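PDB 2VP8: inactive dihydropteroate synthase 2, which seems to lack dihydropteroate synthase activity and probably plays no part in folate metabolism, although it appears able to bind the inhibitor dapsone. Local coordinates for residues D96-E109 with T124-A138. Sequence-based numbering, arbitrary orientation.
Sequences DVDTEITRLVPFIE and TWRAQVAKAACAAGA
Ile108 illustrates how one branched side chain grips a neighbouring helix rich in alanine. Its CB lies 3.8 Å from Ala136 CB; CG2, anti to the backbone N, comes closer to that same methyl and reaches on to the backbone of Ala136 and Gly137, while CG1 takes CD1 off along a separate branch, to within 3.6 Å of Ala133 CB. One turn back, Val105 CG2 meets Ala132 CB; Ile101 CD1 touches the same methyl and also lies 3.5 Å from Val129 CA. The Glu100 carboxylate lies against both methyls of Val129, OE1 3.4 Å from CG2 and OE2 by CG1, its extended chain crossing the valine at about a right angle; CG1 also meets Leu104 CD1. Near the start of the helices, Val97 CG2 sits over one face of the Arg126 guanidinium and Trp125 CZ2 over the opposite face, both displaced toward the rim. The 98-109 part of helix 98-114 and helix 127-136, successive outer helices of the TIM-barrel-type fold, run nearly parallel, 18° apart with axes 8.7 Å from each other, while Leu104 also reaches Val84 on the inner strand 81-85. Alanine methyls and Val129 on one side, mainly branched chains on the other, imply cohesion chiefly by apolar contact and shape.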
ATOM      1  N   ASP B  96      19.627   0.498 -33.893  1.00 44.67           N
ATOM      2  CA  ASP B  96      20.976   0.041 -34.240  1.00 44.57           C
ATOM      3  C   ASP B  96      21.607  -0.671 -33.042  1.00 44.53           C
ATOM      4  O   ASP B  96      20.996  -0.782 -31.976  1.00 44.44           O
ATOM      5  CB  ASP B  96      21.873   1.222 -34.638  1.00 44.57           C
ATOM      6  CG  ASP B  96      21.481   1.845 -35.964  1.00 44.42           C
ATOM      7  OD1 ASP B  96      21.117   3.045 -35.980  1.00 44.26           O
ATOM      8  OD2 ASP B  96      21.535   1.137 -36.992  1.00 44.56           O
ATOM      9  N   VAL B  97      22.832  -1.154 -33.234  1.00 44.48           N
ATOM     10  CA  VAL B  97      23.647  -1.673 -32.142  1.00 44.43           C
ATOM     11  C   VAL B  97      24.849  -0.753 -31.974  1.00 44.46           C
ATOM     12  O   VAL B  97      25.215  -0.394 -30.855  1.00 44.33           O
ATOM     13  CB  VAL B  97      24.122  -3.122 -32.410  1.00 44.41           C
ATOM     14  CG1 VAL B  97      25.014  -3.624 -31.281  1.00 44.33           C
ATOM     15  CG2 VAL B  97      22.935  -4.049 -32.589  1.00 44.48           C
ATOM     16  N   ASP B  98      25.442  -0.372 -33.107  1.00 44.56           N
ATOM     17  CA  ASP B  98      26.616   0.497 -33.149  1.00 44.64           C
ATOM     18  C   ASP B  98      26.302   1.848 -32.522  1.00 44.68           C
ATOM     19  O   ASP B  98      27.049   2.333 -31.669  1.00 44.62           O
ATOM     20  CB  ASP B  98      27.088   0.706 -34.593  1.00 44.61           C
ATOM     21  CG  ASP B  98      27.006  -0.559 -35.434  1.00 44.84           C
ATOM     22  OD1 ASP B  98      27.953  -0.818 -36.209  1.00 45.12           O
ATOM     23  OD2 ASP B  98      25.995  -1.289 -35.336  1.00 44.89           O
ATOM     24  N   THR B  99      25.187   2.440 -32.943  1.00 44.74           N
ATOM     25  CA  THR B  99      24.776   3.756 -32.458  1.00 44.77           C
ATOM     26  C   THR B  99      24.293   3.690 -31.012  1.00 44.73           C
ATOM     27  O   THR B  99      24.558   4.604 -30.227  1.00 44.88           O
ATOM     28  CB  THR B  99      23.687   4.405 -33.349  1.00 44.83           C
ATOM     29  OG1 THR B  99      22.437   3.729 -33.158  1.00 44.84           O
ATOM     30  CG2 THR B  99      24.089   4.371 -34.832  1.00 44.68           C
ATOM     31  N   GLU B 100      23.599   2.607 -30.663  1.00 44.63           N
ATOM     32  CA  GLU B 100      23.107   2.411 -29.296  1.00 44.47           C
ATOM     33  C   GLU B 100      24.248   2.368 -28.281  1.00 44.23           C
ATOM     34  O   GLU B 100      24.100   2.859 -27.163  1.00 44.45           O
ATOM     35  CB  GLU B 100      22.248   1.145 -29.184  1.00 44.54           C
ATOM     36  CG  GLU B 100      21.268   1.183 -28.002  1.00 45.13           C
ATOM     37  CD  GLU B 100      20.805  -0.189 -27.535  1.00 45.73           C
ATOM     38  OE1 GLU B 100      20.759  -1.137 -28.351  1.00 45.90           O
ATOM     39  OE2 GLU B 100      20.474  -0.315 -26.336  1.00 45.94           O
ATOM     40  N   ILE B 101      25.373   1.772 -28.674  1.00 44.00           N
ATOM     41  CA  ILE B 101      26.593   1.770 -27.865  1.00 43.76           C
ATOM     42  C   ILE B 101      27.096   3.199 -27.676  1.00 43.62           C
ATOM     43  O   ILE B 101      27.355   3.619 -26.547  1.00 43.71           O
ATOM     44  CB  ILE B 101      27.716   0.881 -28.493  1.00 43.87           C
ATOM     45  CG1 ILE B 101      27.364  -0.606 -28.401  1.00 43.78           C
ATOM     46  CG2 ILE B 101      29.085   1.146 -27.843  1.00 43.82           C
ATOM     47  CD1 ILE B 101      27.276  -1.139 -26.988  1.00 44.51           C
ATOM     48  N   THR B 102      27.209   3.942 -28.778  1.00 43.39           N
ATOM     49  CA  THR B 102      27.683   5.330 -28.737  1.00 43.25           C
ATOM     50  C   THR B 102      26.670   6.270 -28.074  1.00 43.02           C
ATOM     51  O   THR B 102      26.881   7.479 -28.020  1.00 43.10           O
ATOM     52  CB  THR B 102      28.069   5.875 -30.146  1.00 43.36           C
ATOM     53  OG1 THR B 102      26.924   5.858 -31.005  1.00 43.55           O
ATOM     54  CG2 THR B 102      29.202   5.051 -30.778  1.00 43.24           C
ATOM     55  N   ARG B 103      25.571   5.704 -27.578  1.00 42.73           N
ATOM     56  CA  ARG B 103      24.609   6.456 -26.776  1.00 42.42           C
ATOM     57  C   ARG B 103      24.695   6.105 -25.292  1.00 41.87           C
ATOM     58  O   ARG B 103      24.617   6.992 -24.447  1.00 41.87           O
ATOM     59  CB  ARG B 103      23.173   6.282 -27.299  1.00 42.62           C
ATOM     60  CG  ARG B 103      22.840   7.196 -28.485  1.00 43.42           C
ATOM     61  CD  ARG B 103      21.379   7.666 -28.474  1.00 44.39           C
ATOM     62  NE  ARG B 103      20.501   6.838 -29.306  1.00 44.74           N
ATOM     63  CZ  ARG B 103      20.270   7.044 -30.603  1.00 44.99           C
ATOM     64  NH1 ARG B 103      20.854   8.051 -31.246  1.00 44.88           N
ATOM     65  NH2 ARG B 103      19.455   6.233 -31.267  1.00 44.94           N
ATOM     66  N   LEU B 104      24.870   4.823 -24.978  1.00 41.25           N
ATOM     67  CA  LEU B 104      24.905   4.373 -23.579  1.00 40.81           C
ATOM     68  C   LEU B 104      26.262   4.542 -22.913  1.00 40.21           C
ATOM     69  O   LEU B 104      26.336   4.902 -21.735  1.00 40.23           O
ATOM     70  CB  LEU B 104      24.465   2.908 -23.449  1.00 40.90           C
ATOM     71  CG  LEU B 104      23.005   2.518 -23.684  1.00 41.02           C
ATOM     72  CD1 LEU B 104      22.863   1.017 -23.584  1.00 41.51           C
ATOM     73  CD2 LEU B 104      22.063   3.202 -22.705  1.00 40.80           C
ATOM     74  N   VAL B 105      27.326   4.264 -23.664  1.00 39.49           N
ATOM     75  CA  VAL B 105      28.686   4.219 -23.110  1.00 38.93           C
ATOM     76  C   VAL B 105      29.139   5.551 -22.484  1.00 38.48           C
ATOM     77  O   VAL B 105      29.518   5.568 -21.315  1.00 38.02           O
ATOM     78  CB  VAL B 105      29.722   3.628 -24.128  1.00 38.88           C
ATOM     79  CG1 VAL B 105      31.164   3.915 -23.706  1.00 38.85           C
ATOM     80  CG2 VAL B 105      29.517   2.130 -24.259  1.00 38.67           C
ATOM     81  N   PRO B 106      29.076   6.667 -23.241  1.00 38.34           N
ATOM     82  CA  PRO B 106      29.509   7.924 -22.631  1.00 38.22           C
ATOM     83  C   PRO B 106      28.669   8.273 -21.401  1.00 38.19           C
ATOM     84  O   PRO B 106      29.185   8.841 -20.440  1.00 38.31           O
ATOM     85  CB  PRO B 106      29.280   8.951 -23.744  1.00 38.15           C
ATOM     86  CG  PRO B 106      29.270   8.164 -24.996  1.00 38.23           C
ATOM     87  CD  PRO B 106      28.631   6.869 -24.633  1.00 38.36           C
ATOM     88  N   PHE B 107      27.390   7.910 -21.431  1.00 37.95           N
ATOM     89  CA  PHE B 107      26.487   8.211 -20.338  1.00 37.47           C
ATOM     90  C   PHE B 107      26.805   7.389 -19.089  1.00 37.42           C
ATOM     91  O   PHE B 107      26.834   7.932 -17.980  1.00 37.23           O
ATOM     92  CB  PHE B 107      25.035   8.012 -20.771  1.00 37.30           C
ATOM     93  CG  PHE B 107      24.043   8.497 -19.763  1.00 37.32           C
ATOM     94  CD1 PHE B 107      24.014   9.836 -19.388  1.00 37.58           C
ATOM     95  CD2 PHE B 107      23.145   7.624 -19.182  1.00 36.53           C
ATOM     96  CE1 PHE B 107      23.103  10.286 -18.447  1.00 37.80           C
ATOM     97  CE2 PHE B 107      22.227   8.071 -18.245  1.00 36.89           C
ATOM     98  CZ  PHE B 107      22.207   9.400 -17.878  1.00 36.76           C
ATOM     99  N   ILE B 108      27.036   6.088 -19.273  1.00 37.26           N
ATOM    100  CA  ILE B 108      27.494   5.229 -18.176  1.00 37.25           C
ATOM    101  C   ILE B 108      28.859   5.706 -17.685  1.00 37.25           C
ATOM    102  O   ILE B 108      29.078   5.830 -16.480  1.00 37.22           O
ATOM    103  CB  ILE B 108      27.554   3.744 -18.582  1.00 37.25           C
ATOM    104  CG1 ILE B 108      26.138   3.177 -18.745  1.00 37.92           C
ATOM    105  CG2 ILE B 108      28.313   2.929 -17.537  1.00 37.25           C
ATOM    106  CD1 ILE B 108      26.028   2.074 -19.786  1.00 38.40           C
ATOM    107  N   GLU B 109      29.760   5.996 -18.627  1.00 37.32           N
ATOM    108  CA  GLU B 109      31.073   6.551 -18.304  1.00 37.43           C
ATOM    109  C   GLU B 109      30.953   7.787 -17.430  1.00 37.24           C
ATOM    110  O   GLU B 109      31.637   7.888 -16.414  1.00 37.28           O
ATOM    111  CB  GLU B 109      31.870   6.879 -19.565  1.00 37.25           C
ATOM    112  CG  GLU B 109      32.617   5.689 -20.148  1.00 37.94           C
ATOM    113  CD  GLU B 109      33.518   6.064 -21.312  1.00 38.21           C
ATOM    114  OE1 GLU B 109      33.495   7.233 -21.769  1.00 39.70           O
ATOM    115  OE2 GLU B 109      34.259   5.179 -21.776  1.00 39.83           O
ATOM    116  N   THR B 124      19.026  -3.294 -21.427  1.00 35.74           N
ATOM    117  CA  THR B 124      19.269  -3.811 -22.772  1.00 35.70           C
ATOM    118  C   THR B 124      18.964  -5.300 -22.877  1.00 35.81           C
ATOM    119  O   THR B 124      19.112  -6.044 -21.909  1.00 35.97           O
ATOM    120  CB  THR B 124      20.719  -3.545 -23.250  1.00 35.60           C
ATOM    121  OG1 THR B 124      20.877  -4.028 -24.591  1.00 35.72           O
ATOM    122  CG2 THR B 124      21.738  -4.233 -22.347  1.00 35.37           C
ATOM    123  N   TRP B 125      18.539  -5.725 -24.060  1.00 35.91           N
ATOM    124  CA  TRP B 125      18.291  -7.135 -24.325  1.00 35.97           C
ATOM    125  C   TRP B 125      19.384  -7.741 -25.204  1.00 35.89           C
ATOM    126  O   TRP B 125      19.456  -8.959 -25.361  1.00 35.75           O
ATOM    127  CB  TRP B 125      16.919  -7.322 -24.971  1.00 36.16           C
ATOM    128  CG  TRP B 125      16.746  -6.581 -26.265  1.00 36.42           C
ATOM    129  CD1 TRP B 125      16.369  -5.276 -26.419  1.00 36.61           C
ATOM    130  CD2 TRP B 125      16.933  -7.104 -27.588  1.00 36.51           C
ATOM    131  NE1 TRP B 125      16.314  -4.954 -27.754  1.00 36.59           N
ATOM    132  CE2 TRP B 125      16.654  -6.056 -28.494  1.00 36.48           C
ATOM    133  CE3 TRP B 125      17.309  -8.356 -28.097  1.00 36.57           C
ATOM    134  CZ2 TRP B 125      16.738  -6.220 -29.882  1.00 36.56           C
ATOM    135  CZ3 TRP B 125      17.394  -8.519 -29.481  1.00 36.67           C
ATOM    136  CH2 TRP B 125      17.110  -7.455 -30.355  1.00 36.63           C
ATOM    137  N   ARG B 126      20.239  -6.876 -25.753  1.00 35.96           N
ATOM    138  CA  ARG B 126      21.316  -7.276 -26.667  1.00 35.96           C
ATOM    139  C   ARG B 126      22.650  -7.463 -25.945  1.00 35.88           C
ATOM    140  O   ARG B 126      23.119  -6.564 -25.248  1.00 35.93           O
ATOM    141  CB  ARG B 126      21.480  -6.247 -27.788  1.00 35.94           C
ATOM    142  CG  ARG B 126      20.336  -6.195 -28.788  1.00 36.32           C
ATOM    143  CD  ARG B 126      20.644  -5.211 -29.900  1.00 37.26           C
ATOM    144  NE  ARG B 126      20.236  -5.726 -31.208  1.00 38.90           N
ATOM    145  CZ  ARG B 126      19.301  -5.180 -31.983  1.00 39.12           C
ATOM    146  NH1 ARG B 126      18.662  -4.081 -31.590  1.00 39.35           N
ATOM    147  NH2 ARG B 126      19.008  -5.732 -33.156  1.00 38.23           N
ATOM    148  N   ALA B 127      23.255  -8.634 -26.130  1.00 35.96           N
ATOM    149  CA  ALA B 127      24.515  -8.998 -25.471  1.00 36.10           C
ATOM    150  C   ALA B 127      25.692  -8.078 -25.824  1.00 36.17           C
ATOM    151  O   ALA B 127      26.508  -7.751 -24.959  1.00 36.00           O
ATOM    152  CB  ALA B 127      24.864 -10.448 -25.779  1.00 36.09           C
ATOM    153  N   GLN B 128      25.775  -7.678 -27.091  1.00 36.34           N
ATOM    154  CA  GLN B 128      26.804  -6.747 -27.553  1.00 36.63           C
ATOM    155  C   GLN B 128      26.693  -5.413 -26.808  1.00 36.62           C
ATOM    156  O   GLN B 128      27.701  -4.823 -26.414  1.00 36.67           O
ATOM    157  CB  GLN B 128      26.703  -6.524 -29.071  1.00 36.55           C
ATOM    158  CG  GLN B 128      26.954  -7.765 -29.932  1.00 36.80           C
ATOM    159  CD  GLN B 128      27.114  -7.440 -31.416  1.00 37.14           C
ATOM    160  OE1 GLN B 128      26.994  -6.284 -31.829  1.00 38.11           O
ATOM    161  NE2 GLN B 128      27.391  -8.463 -32.224  1.00 37.37           N
ATOM    162  N   VAL B 129      25.456  -4.958 -26.609  1.00 36.61           N
ATOM    163  CA  VAL B 129      25.181  -3.699 -25.920  1.00 36.51           C
ATOM    164  C   VAL B 129      25.548  -3.796 -24.439  1.00 36.54           C
ATOM    165  O   VAL B 129      26.165  -2.884 -23.887  1.00 36.66           O
ATOM    166  CB  VAL B 129      23.706  -3.268 -26.091  1.00 36.48           C
ATOM    167  CG1 VAL B 129      23.465  -1.920 -25.454  1.00 36.67           C
ATOM    168  CG2 VAL B 129      23.334  -3.205 -27.559  1.00 36.31           C
ATOM    169  N   ALA B 130      25.179  -4.908 -23.812  1.00 36.51           N
ATOM    170  CA  ALA B 130      25.509  -5.160 -22.413  1.00 36.65           C
ATOM    171  C   ALA B 130      27.011  -5.254 -22.186  1.00 36.72           C
ATOM    172  O   ALA B 130      27.509  -4.824 -21.144  1.00 36.80           O
ATOM    173  CB  ALA B 130      24.826  -6.422 -21.925  1.00 36.63           C
ATOM    174  N   LYS B 131      27.718  -5.815 -23.166  1.00 36.87           N
ATOM    175  CA  LYS B 131      29.168  -5.977 -23.103  1.00 37.08           C
ATOM    176  C   LYS B 131      29.868  -4.636 -22.866  1.00 37.21           C
ATOM    177  O   LYS B 131      30.563  -4.463 -21.862  1.00 37.19           O
ATOM    178  CB  LYS B 131      29.688  -6.644 -24.382  1.00 37.09           C
ATOM    179  CG  LYS B 131      31.019  -7.376 -24.222  1.00 37.28           C
ATOM    180  CD  LYS B 131      31.513  -7.962 -25.542  1.00 37.23           C
ATOM    181  CE  LYS B 131      32.746  -8.835 -25.334  1.00 37.42           C
ATOM    182  NZ  LYS B 131      33.452  -9.127 -26.612  1.00 37.27           N
ATOM    183  N   ALA B 132      29.655  -3.687 -23.776  1.00 37.38           N
ATOM    184  CA  ALA B 132      30.292  -2.375 -23.690  1.00 37.59           C
ATOM    185  C   ALA B 132      29.810  -1.579 -22.483  1.00 37.87           C
ATOM    186  O   ALA B 132      30.560  -0.769 -21.932  1.00 38.08           O
ATOM    187  CB  ALA B 132      30.066  -1.592 -24.963  1.00 37.48           C
ATOM    188  N   ALA B 133      28.563  -1.814 -22.080  1.00 38.01           N
ATOM    189  CA  ALA B 133      27.963  -1.104 -20.955  1.00 38.14           C
ATOM    190  C   ALA B 133      28.601  -1.518 -19.633  1.00 38.26           C
ATOM    191  O   ALA B 133      28.865  -0.673 -18.777  1.00 38.31           O
ATOM    192  CB  ALA B 133      26.469  -1.329 -20.922  1.00 38.09           C
ATOM    193  N   CYS B 134      28.850  -2.817 -19.478  1.00 38.28           N
ATOM    194  CA  CYS B 134      29.574  -3.332 -18.321  1.00 38.40           C
ATOM    195  C   CYS B 134      31.003  -2.800 -18.287  1.00 38.38           C
ATOM    196  O   CYS B 134      31.516  -2.451 -17.221  1.00 38.51           O
ATOM    197  CB  CYS B 134      29.582  -4.858 -18.333  1.00 38.26           C
ATOM    198  SG  CYS B 134      27.986  -5.576 -17.935  1.00 38.84           S
ATOM    199  N   ALA B 135      31.629  -2.736 -19.458  1.00 38.28           N
ATOM    200  CA  ALA B 135      32.975  -2.196 -19.595  1.00 38.33           C
ATOM    201  C   ALA B 135      32.993  -0.726 -19.213  1.00 38.32           C
ATOM    202  O   ALA B 135      33.949  -0.248 -18.602  1.00 38.56           O
ATOM    203  CB  ALA B 135      33.482  -2.381 -21.022  1.00 38.44           C
ATOM    204  N   ALA B 136      31.923  -0.019 -19.568  1.00 38.08           N
ATOM    205  CA  ALA B 136      31.792   1.394 -19.261  1.00 37.92           C
ATOM    206  C   ALA B 136      31.627   1.642 -17.760  1.00 37.98           C
ATOM    207  O   ALA B 136      31.944   2.738 -17.272  1.00 38.32           O
ATOM    208  CB  ALA B 136      30.642   2.002 -20.045  1.00 37.78           C
ATOM    209  N   GLY B 137      31.137   0.631 -17.041  1.00 37.72           N
ATOM    210  CA  GLY B 137      30.990   0.699 -15.590  1.00 37.47           C
ATOM    211  C   GLY B 137      29.710   0.113 -15.009  1.00 37.45           C
ATOM    212  O   GLY B 137      29.504   0.164 -13.795  1.00 37.68           O
ATOM    213  N   ALA B 138      28.842  -0.443 -15.856  1.00 37.11           N
ATOM    214  CA  ALA B 138      27.582  -1.025 -15.383  1.00 36.54           C
ATOM    215  C   ALA B 138      27.842  -2.256 -14.522  1.00 36.42           C
ATOM    216  O   ALA B 138      28.753  -3.043 -14.792  1.00 36.69           O
ATOM    217  CB  ALA B 138      26.662  -1.363 -16.543  1.00 36.37           C
TER